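Local coordinates for giding protein-mglB (Thermus thermophilus, PDB 1J3W) that may act as a molecular adaptor and guanine-nucleotide exchange factor of the Roadblock/LC7 family, in a system linked to gliding motility, at residues Thr61-Asn66 with Leu94-Ala99; Ala103-Val108 with Lys123-Ala128. All coordinates share one frame; numbering follows the deposited sequence.

How a single sheet can be covered from both sides is illustrated by these two contacts, whose centres lie about 10 Å apart, both within about 6 Å of the chain's centre. They come in series: contact 1 closes at strand 93-98 before contact 2 opens on strand 103-109, its antiparallel neighbour in the five-stranded sheet. Helix 56-69 meets the first strand, and helix 115-135, the last one modelled, meets the second on the opposite face. Between them, D97 OD2 forms a salt bridge with K123 NZ (2.8 Å) and probably a hydrogen bond with S126 OG (2.6 Å). The sheet is thus sandwiched between helices, as expected of the Roadblock/LC7 fold.

Contact 1 of 2, residues Thr61-Asn66 with Leu94-Ala99; sequences TLVAGN and LYVDEA
V63 on the helical segment 61-66 and V96 on the strand of segment 94-99 mark the closest approach of the two backbones, with their CA atoms 8.1 Å apart and no hydrogen bond crossing between them. Both valines point toward the opposite segment and meet tip to tip. The work on the helix side is divided between two methyls. V63 CG1, placed anti to the backbone N (chi1 170°), faces the fork of the strand valine and lies 4.1 Å from V96 CG2, with V96 CG1 equally near. V63 CG2, the branch beside the backbone N, is directed instead to L94, where it comes within 4.4 Å of L94 CD2. The leucine reaches that far because its chain is extended, with CG anti to the backbone N (chi1 180°) and CD2 anti to CA. V96 and L94, two positions apart on the strand, therefore offer their methyls on the same face of the sheet to one helical residue. V63 also packs on V106 of the adjoining strand 103-109 and on I35 of strand 31-36, while L73 of a second subunit touches both V63 and L94, joining this hydrophobic layer to the subunit interface. The chemistry across the contact is wholly apolar: methyl meets methyl at ordinary van der Waals separation, consistent with a helix held here by shape complementarity and the exclusion of water.

Contact 2 of 2, residues Ala103-Val108 with Lys123-Ala128; sequences ALLVLV and KRASEA
L105 lays one methyl, CD2, over A125 and S126 on the helix. CD2 is 3.7 Å from A125 CB and 3.8 Å from S126 N, and it also approaches S126 CB at 4.1 Å, so a single branch touches a methyl, a backbone nitrogen and the CB of a serine. It gets there on an extended arm: CG stands anti to the backbone N (chi1 165°), and CD2 in turn lies anti to CA. The small side chains of the helix permit a close approach, with the CA atoms of L105 and S126 only 5.8 Å apart. No hydrogen bond crosses between the two segments, and the contact is one of buried carbon against the helix surface. The polar end of S126 is occupied elsewhere. Its OG, set between the backbone N and the carbonyl carbon (chi1 64°), probably bonds to the D97 carboxylate, although K123 O, 2.9 Å from OG within its own helix, is a second possible acceptor. A polar link to strand 93-98 thus runs beside the apolar patch. Within the fold, strand 103-109 lies between strands 31-36 and 93-98, pairing through L105 with D97 and through L104 with I35. L105 touches L20 of helix 10-27, and A125 meets V19 and T23 there, so helices 10-27 and 115-135 pack together over this face of the sheet.

Contact 1 of 2, residues Thr61-Asn66 with Leu94-Ala99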
loop_
_atom_site.group_PDB
_atom_site.type_symbol
_atom_site.label_atom_id
_atom_site.label_comp_id
_atom_site.label_asym_id
_atom_site.label_seq_id
_atom_site.Cartn_x
_atom_site.Cartn_y
_atom_site.Cartn_z
ATOM N N THR B 61 -9.042 5.451 -8.157
ATOM C CA THR B 61 -8.631 5.526 -6.761
ATOM C C THR B 61 -7.726 4.347 -6.418
ATOM O O THR B 61 -6.673 4.523 -5.803
ATOM C CB THR B 61 -9.846 5.508 -5.827
ATOM O OG1 THR B 61 -10.668 6.648 -6.098
ATOM C CG2 THR B 61 -9.400 5.557 -4.374
ATOM N N LEU B 62 -8.134 3.147 -6.823
ATOM C CA LEU B 62 -7.342 1.952 -6.546
ATOM C C LEU B 62 -5.996 1.993 -7.259
ATOM O O LEU B 62 -4.984 1.565 -6.705
ATOM C CB LEU B 62 -8.110 0.695 -6.954
ATOM C CG LEU B 62 -9.373 0.406 -6.139
ATOM C CD1 LEU B 62 -10.098 -0.786 -6.720
ATOM C CD2 LEU B 62 -9.002 0.138 -4.683
ATOM N N VAL B 63 -5.973 2.491 -8.492
ATOM C CA VAL B 63 -4.709 2.584 -9.210
ATOM C C VAL B 63 -3.792 3.572 -8.493
ATOM O O VAL B 63 -2.594 3.324 -8.358
ATOM C CB VAL B 63 -4.928 3.020 -10.676
ATOM C CG1 VAL B 63 -3.599 3.355 -11.337
ATOM C CG2 VAL B 63 -5.622 1.901 -11.432
ATOM N N ALA B 64 -4.365 4.673 -8.007
ATOM C CA ALA B 64 -3.597 5.685 -7.287
ATOM C C ALA B 64 -3.076 5.107 -5.971
ATOM O O ALA B 64 -1.928 5.344 -5.589
ATOM C CB ALA B 64 -4.472 6.908 -7.012
ATOM N N GLY B 65 -3.926 4.352 -5.283
ATOM C CA GLY B 65 -3.516 3.739 -4.032
ATOM C C GLY B 65 -2.351 2.797 -4.283
ATOM O O GLY B 65 -1.383 2.769 -3.522
ATOM N N ASN B 66 -2.442 2.023 -5.362
ATOM C CA ASN B 66 -1.392 1.074 -5.724
ATOM C C ASN B 66 -0.082 1.785 -6.044
ATOM O O ASN B 66 0.994 1.346 -5.624
ATOM C CB ASN B 66 -1.826 0.256 -6.944
ATOM C CG ASN B 66 -0.750 -0.700 -7.420
ATOM O OD1 ASN B 66 -0.521 -1.740 -6.813
ATOM N ND2 ASN B 66 -0.080 -0.345 -8.510
ATOM N N LEU B 94 -4.521 -5.176 -16.640
ATOM C CA LEU B 94 -4.388 -3.758 -16.347
ATOM C C LEU B 94 -2.979 -3.296 -16.689
ATOM O O LEU B 94 -1.999 -3.916 -16.281
ATOM C CB LEU B 94 -4.663 -3.522 -14.856
ATOM C CG LEU B 94 -4.578 -2.107 -14.288
ATOM C CD1 LEU B 94 -5.720 -1.272 -14.829
ATOM C CD2 LEU B 94 -4.650 -2.172 -12.765
ATOM N N TYR B 95 -2.886 -2.218 -17.457
ATOM C CA TYR B 95 -1.609 -1.631 -17.842
ATOM C C TYR B 95 -1.596 -0.209 -17.305
ATOM O O TYR B 95 -2.527 0.559 -17.549
ATOM C CB TYR B 95 -1.472 -1.583 -19.366
ATOM C CG TYR B 95 -0.244 -0.850 -19.859
ATOM C CD1 TYR B 95 0.983 -1.496 -19.958
ATOM C CD2 TYR B 95 -0.312 0.497 -20.220
ATOM C CE1 TYR B 95 2.117 -0.828 -20.405
ATOM C CE2 TYR B 95 0.822 1.179 -20.669
ATOM C CZ TYR B 95 2.030 0.509 -20.757
ATOM O OH TYR B 95 3.162 1.174 -21.182
ATOM N N VAL B 96 -0.550 0.134 -16.564
ATOM C CA VAL B 96 -0.410 1.474 -16.017
ATOM C C VAL B 96 0.989 1.982 -16.338
ATOM O O VAL B 96 1.976 1.270 -16.144
ATOM C CB VAL B 96 -0.608 1.483 -14.488
ATOM C CG1 VAL B 96 -0.477 2.902 -13.952
ATOM C CG2 VAL B 96 -1.970 0.911 -14.140
ATOM N N ASP B 97 1.079 3.209 -16.839
ATOM C CA ASP B 97 2.374 3.783 -17.166
ATOM C C ASP B 97 2.362 5.262 -16.813
ATOM O O ASP B 97 1.340 5.934 -16.935
ATOM C CB ASP B 97 2.679 3.586 -18.657
ATOM C CG ASP B 97 4.129 3.900 -19.010
ATOM O OD1 ASP B 97 5.002 3.837 -18.117
ATOM O OD2 ASP B 97 4.397 4.195 -20.190
ATOM N N GLU B 98 3.497 5.759 -16.343
ATOM C CA GLU B 98 3.602 7.160 -15.981
ATOM C C GLU B 98 3.435 8.059 -17.192
ATOM O O GLU B 98 4.003 7.800 -18.258
ATOM C CB GLU B 98 4.958 7.444 -15.331
ATOM C CG GLU B 98 5.033 7.097 -13.861
ATOM C CD GLU B 98 6.346 7.530 -13.235
ATOM O OE1 GLU B 98 6.782 8.669 -13.499
ATOM O OE2 GLU B 98 6.934 6.736 -12.475
ATOM N N ALA B 99 2.642 9.110 -17.024
ATOM C CA ALA B 99 2.417 10.093 -18.077
ATOM C C ALA B 99 2.932 11.386 -17.461
ATOM O O ALA B 99 2.160 12.247 -17.041
ATOM C CB ALA B 99 0.933 10.204 -18.397
#

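Contact 2 of 2, residues Ala103-Val108 with Lys123-Ala128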
loop_
_atom_site.group_PDB
_atom_site.type_symbol
_atom_site.label_atom_id
_atom_site.label_comp_id
_atom_site.label_asym_id
_atom_site.label_seq_id
_atom_site.Cartn_x
_atom_site.Cartn_y
_atom_site.Cartn_z
ATOM N N ALA B 103 0.911 12.298 -13.523
ATOM C CA ALA B 103 -0.251 11.596 -14.051
ATOM C C ALA B 103 0.083 10.167 -14.453
ATOM O O ALA B 103 1.250 9.802 -14.583
ATOM C CB ALA B 103 -0.831 12.357 -15.240
ATOM N N LEU B 104 -0.962 9.371 -14.651
ATOM C CA LEU B 104 -0.817 7.969 -15.016
ATOM C C LEU B 104 -1.790 7.589 -16.118
ATOM O O LEU B 104 -2.951 7.999 -16.092
ATOM C CB LEU B 104 -1.118 7.080 -13.807
ATOM C CG LEU B 104 -0.264 7.240 -12.546
ATOM C CD1 LEU B 104 -0.925 6.535 -11.371
ATOM C CD2 LEU B 104 1.119 6.678 -12.800
ATOM N N LEU B 105 -1.306 6.810 -17.079
ATOM C CA LEU B 105 -2.149 6.299 -18.154
ATOM C C LEU B 105 -2.601 4.925 -17.677
ATOM O O LEU B 105 -1.784 4.133 -17.207
ATOM C CB LEU B 105 -1.360 6.123 -19.451
ATOM C CG LEU B 105 -2.095 5.259 -20.490
ATOM C CD1 LEU B 105 -3.334 5.988 -21.007
ATOM C CD2 LEU B 105 -1.154 4.922 -21.623
ATOM N N VAL B 106 -3.893 4.647 -17.789
ATOM C CA VAL B 106 -4.444 3.364 -17.369
ATOM C C VAL B 106 -5.208 2.717 -18.524
ATOM O O VAL B 106 -6.051 3.356 -19.145
ATOM C CB VAL B 106 -5.431 3.534 -16.191
ATOM C CG1 VAL B 106 -5.982 2.173 -15.769
ATOM C CG2 VAL B 106 -4.736 4.229 -15.016
ATOM N N LEU B 107 -4.886 1.463 -18.829
ATOM C CA LEU B 107 -5.599 0.732 -19.872
ATOM C C LEU B 107 -6.127 -0.552 -19.258
ATOM O O LEU B 107 -5.383 -1.291 -18.614
ATOM C CB LEU B 107 -4.683 0.374 -21.046
ATOM C CG LEU B 107 -4.076 1.524 -21.853
ATOM C CD1 LEU B 107 -3.174 0.970 -22.954
ATOM C CD2 LEU B 107 -5.195 2.361 -22.469
ATOM N N VAL B 108 -7.419 -0.798 -19.432
ATOM C CA VAL B 108 -8.049 -2.020 -18.940
ATOM C C VAL B 108 -8.333 -2.827 -20.197
ATOM O O VAL B 108 -8.936 -2.315 -21.147
ATOM C CB VAL B 108 -9.371 -1.728 -18.212
ATOM C CG1 VAL B 108 -10.075 -3.041 -17.865
ATOM C CG2 VAL B 108 -9.096 -0.919 -16.952
ATOM N N LYS B 123 2.762 2.641 -24.393
ATOM C CA LYS B 123 3.958 3.446 -24.143
ATOM C C LYS B 123 3.912 4.729 -24.979
ATOM O O LYS B 123 4.258 5.812 -24.503
ATOM C CB LYS B 123 5.216 2.637 -24.478
ATOM C CG LYS B 123 6.517 3.408 -24.315
ATOM C CD LYS B 123 6.694 3.936 -22.898
ATOM C CE LYS B 123 6.847 2.807 -21.890
ATOM N NZ LYS B 123 7.029 3.331 -20.505
ATOM N N ARG B 124 3.486 4.611 -26.231
ATOM C CA ARG B 124 3.403 5.792 -27.076
ATOM C C ARG B 124 2.384 6.767 -26.499
ATOM O O ARG B 124 2.589 7.982 -26.505
ATOM C CB ARG B 124 3.008 5.404 -28.498
ATOM C CG ARG B 124 4.081 4.628 -29.237
ATOM C CD ARG B 124 3.609 4.218 -30.613
ATOM N NE ARG B 124 4.681 3.582 -31.369
ATOM C CZ ARG B 124 4.522 3.035 -32.569
ATOM N NH1 ARG B 124 3.331 3.048 -33.151
ATOM N NH2 ARG B 124 5.555 2.470 -33.185
ATOM N N ALA B 125 1.285 6.232 -25.982
ATOM C CA ALA B 125 0.250 7.077 -25.412
ATOM C C ALA B 125 0.732 7.803 -24.164
ATOM O O ALA B 125 0.477 8.997 -23.999
ATOM C CB ALA B 125 -0.982 6.248 -25.086
ATOM N N SER B 126 1.429 7.090 -23.284
ATOM C CA SER B 126 1.895 7.719 -22.058
ATOM C C SER B 126 2.849 8.868 -22.358
ATOM O O SER B 126 2.804 9.897 -21.691
ATOM C CB SER B 126 2.557 6.692 -21.131
ATOM O OG SER B 126 3.731 6.148 -21.700
ATOM N N GLU B 127 3.704 8.705 -23.363
ATOM C CA GLU B 127 4.623 9.786 -23.704
ATOM C C GLU B 127 3.869 10.977 -24.280
ATOM O O GLU B 127 4.165 12.131 -23.958
ATOM C CB GLU B 127 5.667 9.338 -24.721
ATOM C CG GLU B 127 6.502 10.515 -25.199
ATOM C CD GLU B 127 7.471 10.154 -26.289
ATOM O OE1 GLU B 127 7.028 9.611 -27.323
ATOM O OE2 GLU B 127 8.678 10.424 -26.111
ATOM N N ALA B 128 2.898 10.700 -25.145
ATOM C CA ALA B 128 2.116 11.770 -25.750
ATOM C C ALA B 128 1.356 12.533 -24.673
ATOM O O ALA B 128 1.283 13.761 -24.698
ATOM C CB ALA B 128 1.145 11.198 -26.767
#